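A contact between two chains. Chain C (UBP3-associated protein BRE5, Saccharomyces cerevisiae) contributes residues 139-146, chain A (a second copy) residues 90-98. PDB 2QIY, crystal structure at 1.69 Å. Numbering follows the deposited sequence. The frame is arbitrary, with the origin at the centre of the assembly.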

ATOM      1  N   ILE C 139       0.176   5.899 -16.128  1.00 24.94           N
ATOM      2  CA  ILE C 139       0.726   5.501 -14.826  1.00 24.61           C
ATOM      3  C   ILE C 139       2.047   6.243 -14.643  1.00 24.57           C
ATOM      4  O   ILE C 139       2.954   6.106 -15.462  1.00 24.60           O
ATOM      5  CB  ILE C 139       0.996   3.968 -14.757  1.00 24.85           C
ATOM      6  CG1 ILE C 139      -0.283   3.175 -15.030  1.00 26.08           C
ATOM      7  CG2 ILE C 139       1.580   3.614 -13.407  1.00 23.82           C
ATOM      8  CD1 ILE C 139      -0.023   1.724 -15.419  1.00 26.73           C
ATOM      9  N   THR C 140       2.158   7.049 -13.592  1.00 23.60           N
ATOM     10  CA  THR C 140       3.429   7.697 -13.275  1.00 23.88           C
ATOM     11  C   THR C 140       4.210   6.926 -12.208  1.00 24.04           C
ATOM     12  O   THR C 140       5.441   7.056 -12.101  1.00 24.54           O
ATOM     13  CB  THR C 140       3.257   9.148 -12.808  1.00 24.02           C
ATOM     14  OG1 THR C 140       2.435   9.213 -11.632  1.00 24.36           O
ATOM     15  CG2 THR C 140       2.647   9.984 -13.936  1.00 22.25           C
ATOM     16  N   ASN C 141       3.482   6.135 -11.429  1.00 24.08           N
ATOM     17  CA  ASN C 141       4.064   5.377 -10.330  1.00 24.21           C
ATOM     18  C   ASN C 141       3.350   4.069 -10.154  1.00 24.11           C
ATOM     19  O   ASN C 141       2.114   3.997 -10.237  1.00 22.87           O
ATOM     20  CB  ASN C 141       3.943   6.160  -9.008  1.00 24.75           C
ATOM     21  CG  ASN C 141       4.708   7.460  -9.035  1.00 24.67           C
ATOM     22  OD1 ASN C 141       5.872   7.538  -8.622  1.00 26.63           O
ATOM     23  ND2 ASN C 141       4.076   8.490  -9.556  1.00 22.74           N
ATOM     24  N   ASP C 142       4.131   3.027  -9.892  1.00 24.50           N
ATOM     25  CA  ASP C 142       3.581   1.705  -9.695  1.00 24.62           C
ATOM     26  C   ASP C 142       4.553   0.983  -8.772  1.00 24.55           C
ATOM     27  O   ASP C 142       5.702   0.749  -9.152  1.00 25.08           O
ATOM     28  CB  ASP C 142       3.479   1.039 -11.090  1.00 24.01           C
ATOM     29  CG  ASP C 142       3.121  -0.451 -11.041  1.00 27.20           C
ATOM     30  OD1 ASP C 142       3.042  -1.058  -9.943  1.00 27.60           O
ATOM     31  OD2 ASP C 142       2.916  -1.004 -12.154  1.00 27.38           O
ATOM     32  N   ILE C 143       4.096   0.696  -7.547  1.00 23.76           N
ATOM     33  CA  ILE C 143       4.933  -0.010  -6.534  1.00 24.05           C
ATOM     34  C   ILE C 143       4.194  -1.232  -6.037  1.00 24.18           C
ATOM     35  O   ILE C 143       3.017  -1.114  -5.618  1.00 23.80           O
ATOM     36  CB  ILE C 143       5.269   0.874  -5.288  1.00 24.12           C
ATOM     37  CG1 ILE C 143       5.942   2.206  -5.660  1.00 24.89           C
ATOM     38  CG2 ILE C 143       6.064   0.049  -4.268  1.00 23.11           C
ATOM     39  CD1 ILE C 143       6.112   3.161  -4.488  1.00 24.43           C
ATOM     40  N   ILE C 144       4.840  -2.403  -6.077  1.00 24.37           N
ATOM     41  CA  ILE C 144       4.288  -3.565  -5.396  1.00 24.67           C
ATOM     42  C   ILE C 144       5.170  -3.932  -4.198  1.00 25.21           C
ATOM     43  O   ILE C 144       6.407  -3.800  -4.252  1.00 24.63           O
ATOM     44  CB  ILE C 144       4.094  -4.801  -6.343  1.00 26.27           C
ATOM     45  CG1 ILE C 144       3.193  -5.849  -5.697  1.00 24.59           C
ATOM     46  CG2 ILE C 144       5.468  -5.426  -6.774  1.00 25.08           C
ATOM     47  CD1 ILE C 144       2.669  -6.889  -6.682  1.00 26.46           C
ATOM     48  N   ARG C 145       4.516  -4.409  -3.138  1.00 24.40           N
ATOM     49  CA  ARG C 145       5.203  -4.913  -1.942  1.00 24.77           C
ATOM     50  C   ARG C 145       4.520  -6.200  -1.503  1.00 24.55           C
ATOM     51  O   ARG C 145       3.304  -6.217  -1.304  1.00 25.64           O
ATOM     52  CB  ARG C 145       5.173  -3.865  -0.819  1.00 24.52           C
ATOM     53  CG  ARG C 145       5.534  -4.370   0.586  1.00 25.24           C
ATOM     54  CD  ARG C 145       6.975  -4.908   0.728  1.00 26.45           C
ATOM     55  NE  ARG C 145       8.016  -3.905   0.434  1.00 26.95           N
ATOM     56  CZ  ARG C 145       9.318  -4.100   0.642  1.00 27.07           C
ATOM     57  NH1 ARG C 145       9.745  -5.263   1.134  1.00 25.81           N
ATOM     58  NH2 ARG C 145      10.205  -3.142   0.356  1.00 26.70           N
ATOM     59  N   PHE C 146       5.296  -7.273  -1.345  1.00 25.26           N
ATOM     60  CA  PHE C 146       4.752  -8.512  -0.823  1.00 25.34           C
ATOM     61  C   PHE C 146       4.783  -8.524   0.704  1.00 25.86           C
ATOM     62  O   PHE C 146       5.696  -7.963   1.328  1.00 26.19           O
ATOM     63  CB  PHE C 146       5.462  -9.730  -1.438  1.00 25.02           C
ATOM     64  CG  PHE C 146       5.304  -9.778  -2.940  1.00 23.98           C
ATOM     65  CD1 PHE C 146       4.113 -10.260  -3.496  1.00 25.00           C
ATOM     66  CD2 PHE C 146       6.265  -9.217  -3.772  1.00 25.73           C
ATOM     67  CE1 PHE C 146       3.905 -10.268  -4.858  1.00 25.94           C
ATOM     68  CE2 PHE C 146       6.079  -9.222  -5.163  1.00 25.26           C
ATOM     69  CZ  PHE C 146       4.882  -9.752  -5.700  1.00 26.27           C
TER
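Chain A, residues 90-98: DTIDFQYTG

Residues 90-97 of chain A form a β-strand that runs almost exactly antiparallel to the strand 139-146 of chain C: the angle between their N-to-C directions is 174° and their axes approach to 7.4 Å. The register follows from the nearest CA atoms, with CA of T140(C) 6.9 Å from CA of T97(A) and CA of I143(C) 7.5 Å from CA of D93(A). At that spacing the strands meet through side chains, and no backbone-to-backbone hydrogen bond joins them. The extended backbone of chain A alternates accordingly: the CA-to-CB bonds of T91(A), D93(A) and Q95(A) point toward chain C, those of I92(A), F94(A) and Y96(A) away, and that of T97(A) sideways. At G98(A), phi of 69° marks the departure from the strand. Together the two stretches bury 508 Å².

The charged contact is a two-pronged salt bridge. NE of R145(C) donates to OD2 of D93(A) at 2.8 Å (168° at the hydrogen), and NH2 of R145(C) donates to OD1 of D93(A) at 2.9 Å (149°), so the carboxylate meets the guanidinium at its edge, near the plane. CG2 of T91(A) covers one guanidinium face, 3.6 Å from NH1 of R145(C). Water 1 extends this network, donating to OD1 of D93(A) at 2.9 Å and to O of I144(C) at 2.6 Å.

Among uncharged polar contacts, NE2 of Q95(A) donates to the backbone O of D142(C) at 3.2 Å and 138°. Farther along, water 2 accepts from N of G98(A) at 3.1 Å and lies in a hydrogen bond with OG1 of T140(C) at 2.9 Å.

Apolar packing centres on I143(C), whose CG2 lies 3.7 Å from CB of D93(A) and whose CG1 lies 3.4 Å from CD of Q95(A).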

ATOM      1  N   ASP A  90       7.488  -2.748   9.183  1.00 21.13           N
ATOM      2  CA  ASP A  90       8.244  -3.824   8.515  1.00 21.46           C
ATOM      3  C   ASP A  90       8.995  -3.375   7.249  1.00 21.29           C
ATOM      4  O   ASP A  90      10.128  -3.803   6.998  1.00 21.81           O
ATOM      5  CB  ASP A  90       7.317  -4.964   8.088  1.00 21.71           C
ATOM      6  CG  ASP A  90       6.803  -5.806   9.257  1.00 24.75           C
ATOM      7  OD1 ASP A  90       5.643  -6.229   9.157  1.00 27.97           O
ATOM      8  OD2 ASP A  90       7.540  -6.078  10.233  1.00 25.24           O
ATOM      9  N   THR A  91       8.321  -2.587   6.420  1.00 21.03           N
ATOM     10  CA  THR A  91       8.835  -2.251   5.095  1.00 20.97           C
ATOM     11  C   THR A  91       8.550  -0.810   4.709  1.00 21.00           C
ATOM     12  O   THR A  91       7.548  -0.212   5.132  1.00 20.88           O
ATOM     13  CB  THR A  91       8.229  -3.160   3.975  1.00 21.49           C
ATOM     14  OG1 THR A  91       6.847  -2.846   3.798  1.00 21.02           O
ATOM     15  CG2 THR A  91       8.333  -4.642   4.345  1.00 21.46           C
ATOM     16  N   ILE A  92       9.449  -0.263   3.887  1.00 20.98           N
ATOM     17  CA  ILE A  92       9.254   1.052   3.318  1.00 21.83           C
ATOM     18  C   ILE A  92       9.625   0.943   1.840  1.00 21.49           C
ATOM     19  O   ILE A  92      10.683   0.364   1.506  1.00 21.13           O
ATOM     20  CB  ILE A  92      10.190   2.106   3.968  1.00 21.39           C
ATOM     21  CG1 ILE A  92       9.940   2.196   5.492  1.00 22.81           C
ATOM     22  CG2 ILE A  92      10.048   3.475   3.260  1.00 23.67           C
ATOM     23  CD1 ILE A  92      10.969   3.015   6.278  1.00 23.53           C
ATOM     24  N   ASP A  93       8.760   1.505   0.986  1.00 20.32           N
ATOM     25  CA  ASP A  93       9.032   1.671  -0.459  1.00 19.66           C
ATOM     26  C   ASP A  93       8.786   3.123  -0.809  1.00 19.84           C
ATOM     27  O   ASP A  93       7.867   3.737  -0.283  1.00 19.20           O
ATOM     28  CB  ASP A  93       8.073   0.820  -1.298  1.00 19.58           C
ATOM     29  CG  ASP A  93       8.261  -0.655  -1.069  1.00 19.33           C
ATOM     30  OD1 ASP A  93       9.249  -1.200  -1.600  1.00 21.00           O
ATOM     31  OD2 ASP A  93       7.432  -1.263  -0.353  1.00 22.45           O
ATOM     32  N   PHE A  94       9.602   3.681  -1.706  1.00 20.21           N
ATOM     33  CA  PHE A  94       9.326   5.046  -2.160  1.00 20.83           C
ATOM     34  C   PHE A  94       9.629   5.236  -3.626  1.00 19.96           C
ATOM     35  O   PHE A  94      10.438   4.499  -4.213  1.00 19.85           O
ATOM     36  CB  PHE A  94      10.106   6.074  -1.335  1.00 21.40           C
ATOM     37  CG  PHE A  94      11.600   5.879  -1.392  1.00 23.32           C
ATOM     38  CD1 PHE A  94      12.348   6.449  -2.412  1.00 25.51           C
ATOM     39  CD2 PHE A  94      12.248   5.104  -0.430  1.00 25.72           C
ATOM     40  CE1 PHE A  94      13.730   6.266  -2.469  1.00 26.37           C
ATOM     41  CE2 PHE A  94      13.644   4.908  -0.485  1.00 26.16           C
ATOM     42  CZ  PHE A  94      14.372   5.485  -1.500  1.00 24.60           C
ATOM     43  N   GLN A  95       8.986   6.256  -4.203  1.00 20.45           N
ATOM     44  CA  GLN A  95       9.341   6.795  -5.531  1.00 20.24           C
ATOM     45  C   GLN A  95       9.078   8.295  -5.556  1.00 21.07           C
ATOM     46  O   GLN A  95       8.269   8.803  -4.780  1.00 21.47           O
ATOM     47  CB  GLN A  95       8.505   6.151  -6.643  1.00 20.42           C
ATOM     48  CG  GLN A  95       8.636   4.635  -6.823  1.00 21.31           C
ATOM     49  CD  GLN A  95       7.643   4.079  -7.859  1.00 21.07           C
ATOM     50  OE1 GLN A  95       6.646   4.731  -8.192  1.00 21.69           O
ATOM     51  NE2 GLN A  95       7.917   2.881  -8.366  1.00 21.28           N
ATOM     52  N   TYR A  96       9.716   9.000  -6.492  1.00 21.71           N
ATOM     53  CA  TYR A  96       9.365  10.385  -6.740  1.00 22.59           C
ATOM     54  C   TYR A  96       8.126  10.422  -7.636  1.00 22.34           C
ATOM     55  O   TYR A  96       7.862   9.472  -8.376  1.00 22.34           O
ATOM     56  CB  TYR A  96      10.524  11.135  -7.398  1.00 24.04           C
ATOM     57  CG  TYR A  96      11.571  11.611  -6.423  1.00 26.49           C
ATOM     58  CD1 TYR A  96      12.876  11.117  -6.468  1.00 29.34           C
ATOM     59  CD2 TYR A  96      11.256  12.560  -5.447  1.00 27.76           C
ATOM     60  CE1 TYR A  96      13.846  11.564  -5.564  1.00 30.63           C
ATOM     61  CE2 TYR A  96      12.212  13.013  -4.545  1.00 28.93           C
ATOM     62  CZ  TYR A  96      13.499  12.514  -4.603  1.00 29.99           C
ATOM     63  OH  TYR A  96      14.442  12.986  -3.706  1.00 30.14           O
ATOM     64  N   THR A  97       7.394  11.532  -7.593  1.00 22.03           N
ATOM     65  CA  THR A  97       6.128  11.661  -8.306  1.00 21.78           C
ATOM     66  C   THR A  97       5.751  13.131  -8.454  1.00 22.15           C
ATOM     67  O   THR A  97       6.464  14.000  -7.962  1.00 21.51           O
ATOM     68  CB  THR A  97       5.002  10.912  -7.541  1.00 21.61           C
ATOM     69  OG1 THR A  97       3.847  10.787  -8.380  1.00 22.79           O
ATOM     70  CG2 THR A  97       4.619  11.615  -6.228  1.00 22.80           C
ATOM     71  N   GLY A  98       4.638  13.397  -9.136  1.00 22.72           N
ATOM     72  CA  GLY A  98       4.056  14.742  -9.171  1.00 23.69           C
ATOM     73  C   GLY A  98       4.873  15.769  -9.933  1.00 24.81           C
ATOM     74  O   GLY A  98       5.778  15.427 -10.730  1.00 24.62           O
TER
HETATM   75  O   HOH W   1       8.624  -3.731  -2.895  1.00 24.94           O
HETATM   76  O   HOH W   2       2.618  12.113 -11.174  1.00 26.97           O